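Local coordinates for flavodoxin (PDB 6FSG), which binds flavin mononucleotide and probably serves as a low-potential electron donor to a number of redox enzymes, at residues A[3-8]-A[86-91]; A[55-58]-A[64-67]. All coordinates share one frame; numbering follows the deposited sequence. Where two conformers were deposited one is given.

Contact 1: A[3-8]-A[86-91]; sequences LVMIFA and AVFGSC. With FMN (flavin mononucleotide), chain B.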
loop_
_atom_site.group_PDB
_atom_site.type_symbol
_atom_site.label_atom_id
_atom_site.label_comp_id
_atom_site.label_asym_id
_atom_site.label_seq_id
_atom_site.Cartn_x
_atom_site.Cartn_y
_atom_site.Cartn_z
ATOM N N LEU A 3 11.909 0.617 5.464
ATOM C CA LEU A 3 10.567 0.734 4.923
ATOM C C LEU A 3 9.709 -0.445 5.354
ATOM O O LEU A 3 10.207 -1.530 5.660
ATOM C CB LEU A 3 10.624 0.776 3.392
ATOM C CG LEU A 3 11.621 1.786 2.820
ATOM C CD1 LEU A 3 11.682 1.615 1.318
ATOM C CD2 LEU A 3 11.298 3.233 3.179
ATOM N N VAL A 4 8.400 -0.220 5.365
ATOM C CA VAL A 4 7.428 -1.270 5.636
ATOM C C VAL A 4 6.347 -1.247 4.567
ATOM O O VAL A 4 5.915 -0.177 4.120
ATOM C CB VAL A 4 6.827 -1.148 7.058
ATOM C CG1 VAL A 4 6.008 0.132 7.223
ATOM C CG2 VAL A 4 6.001 -2.401 7.412
ATOM N N MET A 5 5.915 -2.439 4.160
ATOM C CA MET A 5 4.784 -2.619 3.260
ATOM C C MET A 5 3.794 -3.553 3.940
ATOM O O MET A 5 4.167 -4.643 4.381
ATOM C CB MET A 5 5.226 -3.236 1.923
ATOM C CG MET A 5 4.089 -3.480 0.937
ATOM S SD MET A 5 4.547 -4.351 -0.570
ATOM C CE MET A 5 5.463 -3.088 -1.449
ATOM N N ILE A 6 2.531 -3.148 3.994
ATOM C CA ILE A 6 1.470 -4.005 4.509
ATOM C C ILE A 6 0.420 -4.149 3.427
ATOM O O ILE A 6 -0.159 -3.152 2.978
ATOM C CB ILE A 6 0.864 -3.471 5.813
ATOM C CG1 ILE A 6 1.953 -3.440 6.885
ATOM C CG2 ILE A 6 -0.325 -4.333 6.236
ATOM C CD1 ILE A 6 1.541 -2.761 8.140
ATOM N N PHE A 7 0.163 -5.382 3.018
ATOM C CA PHE A 7 -0.754 -5.648 1.915
ATOM C C PHE A 7 -1.834 -6.650 2.311
ATOM O O PHE A 7 -1.660 -7.476 3.217
ATOM C CB PHE A 7 -0.029 -6.146 0.645
ATOM C CG PHE A 7 0.392 -7.575 0.735
ATOM C CD1 PHE A 7 1.590 -7.923 1.343
ATOM C CD2 PHE A 7 -0.436 -8.582 0.266
ATOM C CE1 PHE A 7 1.963 -9.260 1.469
ATOM C CE2 PHE A 7 -0.069 -9.907 0.379
ATOM C CZ PHE A 7 1.130 -10.251 0.980
ATOM N N ALA A 8 -2.955 -6.559 1.593
ATOM C CA ALA A 8 -4.042 -7.524 1.671
ATOM C C ALA A 8 -4.282 -8.113 0.292
ATOM O O ALA A 8 -4.339 -7.376 -0.697
ATOM C CB ALA A 8 -5.329 -6.849 2.127
ATOM N N ALA A 86 2.735 5.706 0.233
ATOM C CA ALA A 86 2.062 5.475 -1.039
ATOM C C ALA A 86 1.178 4.241 -0.902
ATOM O O ALA A 86 1.368 3.424 0.002
ATOM C CB ALA A 86 3.084 5.277 -2.163
ATOM N N VAL A 87 0.225 4.098 -1.831
ATOM C CA VAL A 87 -0.774 3.029 -1.782
ATOM C C VAL A 87 -1.034 2.475 -3.178
ATOM O O VAL A 87 -1.071 3.222 -4.161
ATOM C CB VAL A 87 -2.086 3.562 -1.168
ATOM C CG1 VAL A 87 -3.129 2.478 -1.006
ATOM C CG2 VAL A 87 -1.834 4.201 0.188
ATOM N N PHE A 88 -1.266 1.157 -3.246
ATOM C CA PHE A 88 -1.578 0.452 -4.485
ATOM C C PHE A 88 -2.667 -0.588 -4.219
ATOM O O PHE A 88 -2.958 -0.931 -3.069
ATOM C CB PHE A 88 -0.345 -0.258 -5.082
ATOM C CG PHE A 88 0.189 -1.379 -4.224
ATOM C CD1 PHE A 88 1.113 -1.128 -3.221
ATOM C CD2 PHE A 88 -0.214 -2.687 -4.438
ATOM C CE1 PHE A 88 1.597 -2.158 -2.430
ATOM C CE2 PHE A 88 0.275 -3.717 -3.650
ATOM C CZ PHE A 88 1.168 -3.451 -2.648
ATOM N N GLY A 89 -3.263 -1.110 -5.290
ATOM C CA GLY A 89 -4.199 -2.218 -5.143
ATOM C C GLY A 89 -4.707 -2.730 -6.475
ATOM O O GLY A 89 -4.664 -2.033 -7.492
ATOM N N SER A 90 -5.195 -3.973 -6.451
ATOM C CA SER A 90 -5.941 -4.533 -7.577
ATOM C C SER A 90 -7.429 -4.232 -7.394
ATOM O O SER A 90 -7.915 -4.094 -6.269
ATOM C CB SER A 90 -5.713 -6.039 -7.715
ATOM O OG SER A 90 -6.442 -6.560 -8.819
ATOM N N CYS A 91 -8.131 -4.111 -8.534
ATOM C CA CYS A 91 -9.431 -3.454 -8.667
ATOM C C CYS A 91 -10.270 -4.225 -9.688
ATOM O O CYS A 91 -9.773 -5.108 -10.391
ATOM C CB CYS A 91 -9.257 -1.992 -9.128
ATOM S SG CYS A 91 -8.106 -1.013 -8.108
HETATM N N1 FMN B . -13.401 -4.145 -6.646
HETATM C C2 FMN B . -13.551 -2.795 -6.749
HETATM O O2 FMN B . -12.707 -2.207 -7.419
HETATM N N3 FMN B . -14.579 -2.153 -6.070
HETATM C C4 FMN B . -15.447 -2.836 -5.237
HETATM O O4 FMN B . -16.341 -2.189 -4.645
HETATM C C4A FMN B . -15.268 -4.237 -5.131
HETATM N N5 FMN B . -16.070 -5.040 -4.335
HETATM C C5A FMN B . -15.855 -6.411 -4.254
HETATM C C6 FMN B . -16.698 -7.229 -3.489
HETATM C C7 FMN B . -16.522 -8.615 -3.446
HETATM C C7M FMN B . -17.435 -9.475 -2.600
HETATM C C8 FMN B . -15.504 -9.175 -4.231
HETATM C C8M FMN B . -15.260 -10.656 -4.263
HETATM C C9 FMN B . -14.695 -8.370 -5.025
HETATM C C9A FMN B . -14.862 -6.996 -5.041
HETATM N N10 FMN B . -14.016 -6.219 -5.805
HETATM C C10 FMN B . -14.245 -4.862 -5.857
HETATM C "C1'" FMN B . -12.953 -6.829 -6.694
HETATM C "C2'" FMN B . -11.619 -7.198 -6.059
HETATM O "O2'" FMN B . -11.056 -6.087 -5.409
HETATM C "C3'" FMN B . -10.708 -7.675 -7.200
HETATM O "O3'" FMN B . -11.110 -8.971 -7.567
HETATM C "C4'" FMN B . -9.210 -7.731 -6.875
HETATM O "O4'" FMN B . -8.459 -8.189 -7.999
HETATM C "C5'" FMN B . -8.905 -8.651 -5.702
HETATM O "O5'" FMN B . -7.537 -8.458 -5.394
HETATM P P FMN B . -6.799 -9.688 -4.735
HETATM O O1P FMN B . -5.490 -9.172 -4.205
HETATM O O2P FMN B . -6.543 -10.698 -5.806
HETATM O O3P FMN B . -7.696 -10.236 -3.657
#
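Met-5 and Phe-88 meet side chain to side chain across strand 51-55, which lies between their two strands in the parallel sheet. The backbones stay well apart, with the CA atoms of Phe-7 and Gly-89 8.6 Å from each other, and the contact is made by three buried side chains.

The sulfur-aromatic pair carries most of it. Met-5 SD sits at the edge of the Phe-88 ring, near its plane, 4.1 Å from CZ, and 5.2 Å from the ring centroid at 75° to the ring normal. Met-5 runs extended through its first two torsions, then bends at chi3 (-73°), which brings CE to within 4.1 Å of Phe-88 CE1, displaced from the ring plane. Ala-18 and Ile-21 of helix 13-26 pack on Met-5, placing this Met-aromatic contact under that helix.

A looser apolar touch comes from Phe-7, whose CB lies 4.4 Å from CZ of Phe-88 while its own ring turns away toward Val-34 and Asp-36 of strand 31-36.

Polar contacts belong to the C-terminal end of strand 84-91. The ribityl hydroxyl O4' of FMN donates a hydrogen bond to Ser-90 OG, at 2.7 Å, and this OG is also bonded to the carbonyl of Leu-125. The backbone N of Ser-90 donates to Thr-14 OG1. One residue on, the CA of Cys-91 lies 3.7 Å from FMN O2.

An apolar core leading into a cofactor site at the C-terminal strand ends is characteristic of the flavodoxin-like fold, a parallel sheet with strand order 2-1-3-4-5.

Contact 2: A[55-58]-A[64-67]; sequences GAYT and LPDD. With FMN (flavin mononucleotide), chain B.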
loop_
_atom_site.group_PDB
_atom_site.type_symbol
_atom_site.label_atom_id
_atom_site.label_comp_id
_atom_site.label_asym_id
_atom_site.label_seq_id
_atom_site.Cartn_x
_atom_site.Cartn_y
_atom_site.Cartn_z
ATOM N N GLY A 55 -1.040 -1.818 0.488
ATOM C CA GLY A 55 -1.678 -2.399 -0.675
ATOM C C GLY A 55 -2.988 -3.057 -0.296
ATOM O O GLY A 55 -3.038 -3.814 0.681
ATOM N N ALA A 56 -4.056 -2.813 -1.056
ATOM C CA ALA A 56 -5.337 -3.409 -0.699
ATOM C C ALA A 56 -6.263 -3.502 -1.901
ATOM O O ALA A 56 -6.395 -2.540 -2.665
ATOM C CB ALA A 56 -6.059 -2.620 0.410
ATOM N N TYR A 57 -6.924 -4.656 -2.035
ATOM C CA TYR A 57 -8.088 -4.774 -2.905
ATOM C C TYR A 57 -9.285 -4.059 -2.268
ATOM O O TYR A 57 -9.265 -3.701 -1.093
ATOM C CB TYR A 57 -8.410 -6.250 -3.175
ATOM C CG TYR A 57 -8.710 -7.093 -1.942
ATOM C CD1 TYR A 57 -7.689 -7.723 -1.246
ATOM C CD2 TYR A 57 -10.018 -7.277 -1.483
ATOM C CE1 TYR A 57 -7.947 -8.499 -0.125
ATOM C CE2 TYR A 57 -10.290 -8.067 -0.344
ATOM C CZ TYR A 57 -9.243 -8.669 0.326
ATOM O OH TYR A 57 -9.481 -9.437 1.456
ATOM N N THR A 58 -10.337 -3.850 -3.055
ATOM C CA THR A 58 -11.587 -3.251 -2.575
ATOM C C THR A 58 -12.621 -4.366 -2.410
ATOM O O THR A 58 -12.667 -5.307 -3.208
ATOM C CB THR A 58 -12.044 -2.156 -3.546
ATOM O OG1 THR A 58 -11.009 -1.154 -3.653
ATOM C CG2 THR A 58 -13.301 -1.460 -3.094
ATOM N N LEU A 64 -12.871 -1.351 2.594
ATOM C CA LEU A 64 -11.615 -2.024 2.832
ATOM C C LEU A 64 -11.831 -3.530 2.968
ATOM O O LEU A 64 -12.915 -3.983 3.342
ATOM C CB LEU A 64 -11.016 -1.519 4.142
ATOM C CG LEU A 64 -10.600 -0.043 4.188
ATOM C CD1 LEU A 64 -10.095 0.334 5.581
ATOM C CD2 LEU A 64 -9.553 0.260 3.132
ATOM N N PRO A 65 -10.802 -4.330 2.699
ATOM C CA PRO A 65 -10.859 -5.738 3.106
ATOM C C PRO A 65 -11.242 -5.846 4.576
ATOM O O PRO A 65 -10.777 -5.069 5.411
ATOM C CB PRO A 65 -9.425 -6.231 2.874
ATOM C CG PRO A 65 -8.860 -5.301 1.842
ATOM C CD PRO A 65 -9.478 -3.961 2.158
ATOM N N ASP A 66 -12.057 -6.854 4.902
ATOM C CA ASP A 66 -12.410 -7.111 6.295
ATOM C C ASP A 66 -11.177 -7.147 7.191
ATOM O O ASP A 66 -11.200 -6.626 8.311
ATOM C CB ASP A 66 -13.167 -8.439 6.419
ATOM C CG ASP A 66 -14.591 -8.369 5.896
ATOM O OD1 ASP A 66 -15.113 -7.262 5.655
ATOM O OD2 ASP A 66 -15.195 -9.444 5.726
ATOM N N ASP A 67 -10.088 -7.762 6.720
ATOM C CA ASP A 67 -8.919 -7.948 7.569
ATOM C C ASP A 67 -8.161 -6.653 7.842
ATOM O O ASP A 67 -7.320 -6.645 8.748
ATOM C CB ASP A 67 -7.964 -8.983 6.971
ATOM C CG ASP A 67 -8.568 -10.373 6.906
ATOM O OD1 ASP A 67 -9.412 -10.707 7.766
ATOM O OD2 ASP A 67 -8.191 -11.134 5.989
HETATM N N1 FMN B . -13.401 -4.145 -6.646
HETATM C C2 FMN B . -13.551 -2.795 -6.749
HETATM O O2 FMN B . -12.707 -2.207 -7.419
HETATM N N3 FMN B . -14.579 -2.153 -6.070
HETATM C C4 FMN B . -15.447 -2.836 -5.237
HETATM O O4 FMN B . -16.341 -2.189 -4.645
HETATM C C4A FMN B . -15.268 -4.237 -5.131
HETATM N N5 FMN B . -16.070 -5.040 -4.335
HETATM C C5A FMN B . -15.855 -6.411 -4.254
HETATM C C6 FMN B . -16.698 -7.229 -3.489
HETATM C C7 FMN B . -16.522 -8.615 -3.446
HETATM C C7M FMN B . -17.435 -9.475 -2.600
HETATM C C8 FMN B . -15.504 -9.175 -4.231
HETATM C C8M FMN B . -15.260 -10.656 -4.263
HETATM C C9 FMN B . -14.695 -8.370 -5.025
HETATM C C9A FMN B . -14.862 -6.996 -5.041
HETATM N N10 FMN B . -14.016 -6.219 -5.805
HETATM C C10 FMN B . -14.245 -4.862 -5.857
HETATM C "C1'" FMN B . -12.953 -6.829 -6.694
HETATM C "C2'" FMN B . -11.619 -7.198 -6.059
HETATM O "O2'" FMN B . -11.056 -6.087 -5.409
HETATM C "C3'" FMN B . -10.708 -7.675 -7.200
HETATM O "O3'" FMN B . -11.110 -8.971 -7.567
HETATM C "C4'" FMN B . -9.210 -7.731 -6.875
HETATM O "O4'" FMN B . -8.459 -8.189 -7.999
HETATM C "C5'" FMN B . -8.905 -8.651 -5.702
HETATM O "O5'" FMN B . -7.537 -8.458 -5.394
HETATM P P FMN B . -6.799 -9.688 -4.735
HETATM O O1P FMN B . -5.490 -9.172 -4.205
HETATM O O2P FMN B . -6.543 -10.698 -5.806
HETATM O O3P FMN B . -7.696 -10.236 -3.657
HETATM O O HOH W 1 -7.119 -9.904 3.274
HETATM O O HOH W 2 -12.628 -8.840 2.815
#
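Tyr-57 and Pro-65 make a CH-pi contact within the FMN-binding loop that follows strand 51-55 in the flavodoxin fold. At the root of the tyrosine, CB lies 3.2 Å from FMN O5'. Its chi1 of 59° sets CG between the backbone N and the carbonyl carbon and carries the ring between cofactor and proline. One face is turned to the phosphate: FMN O3P lies over it, 3.5 Å from Tyr-57 CD1. Over the opposite face stands Pro-65 CG, 3.7 Å from the ring centroid and only 10° off the normal. Farther out, CZ and OH meet Pro-65 CB. The hydroxyl shares one water with Asp-67 OD2, which accepts a hydrogen bond from that water, and has a weak, long link to a second water that accepts from Asp-66 N.

On the proline's side of the ring, Ala-56 CB packs against Pro-65 CD and CG. Thr-58 turns to the flavin: its CG2 is 3.3 Å from N3 and C4 of the isoalloxazine, while OG1 bonds to Ala-101 N. The carbonyl oxygen of Tyr-57, buried here and without a hydrogen-bond partner in the model, lies 3.3 Å from Pro-65 CD.

Contact 2 is nested in the chain segment closed by contact 1: strand 2-7 comes first, then the 55-58 and 64-67 segments, and lastly strand 84-91. Their centres are 9 Å apart, contact 1 near the centre of the chain and contact 2 farther out. Gly-55, at the end of strand 51-55, joins them: its N and O probably bond to Ile-6 O and Ala-8 N, and its CA packs against Phe-88 CZ at 3.6 Å. Ala-8 O also reaches Tyr-57 CD1. Strand 51-55, between strands 2-7 and 84-91, thus runs from the core of the sheet directly into the FMN-binding loop, and both contacts include residues that touch the same FMN.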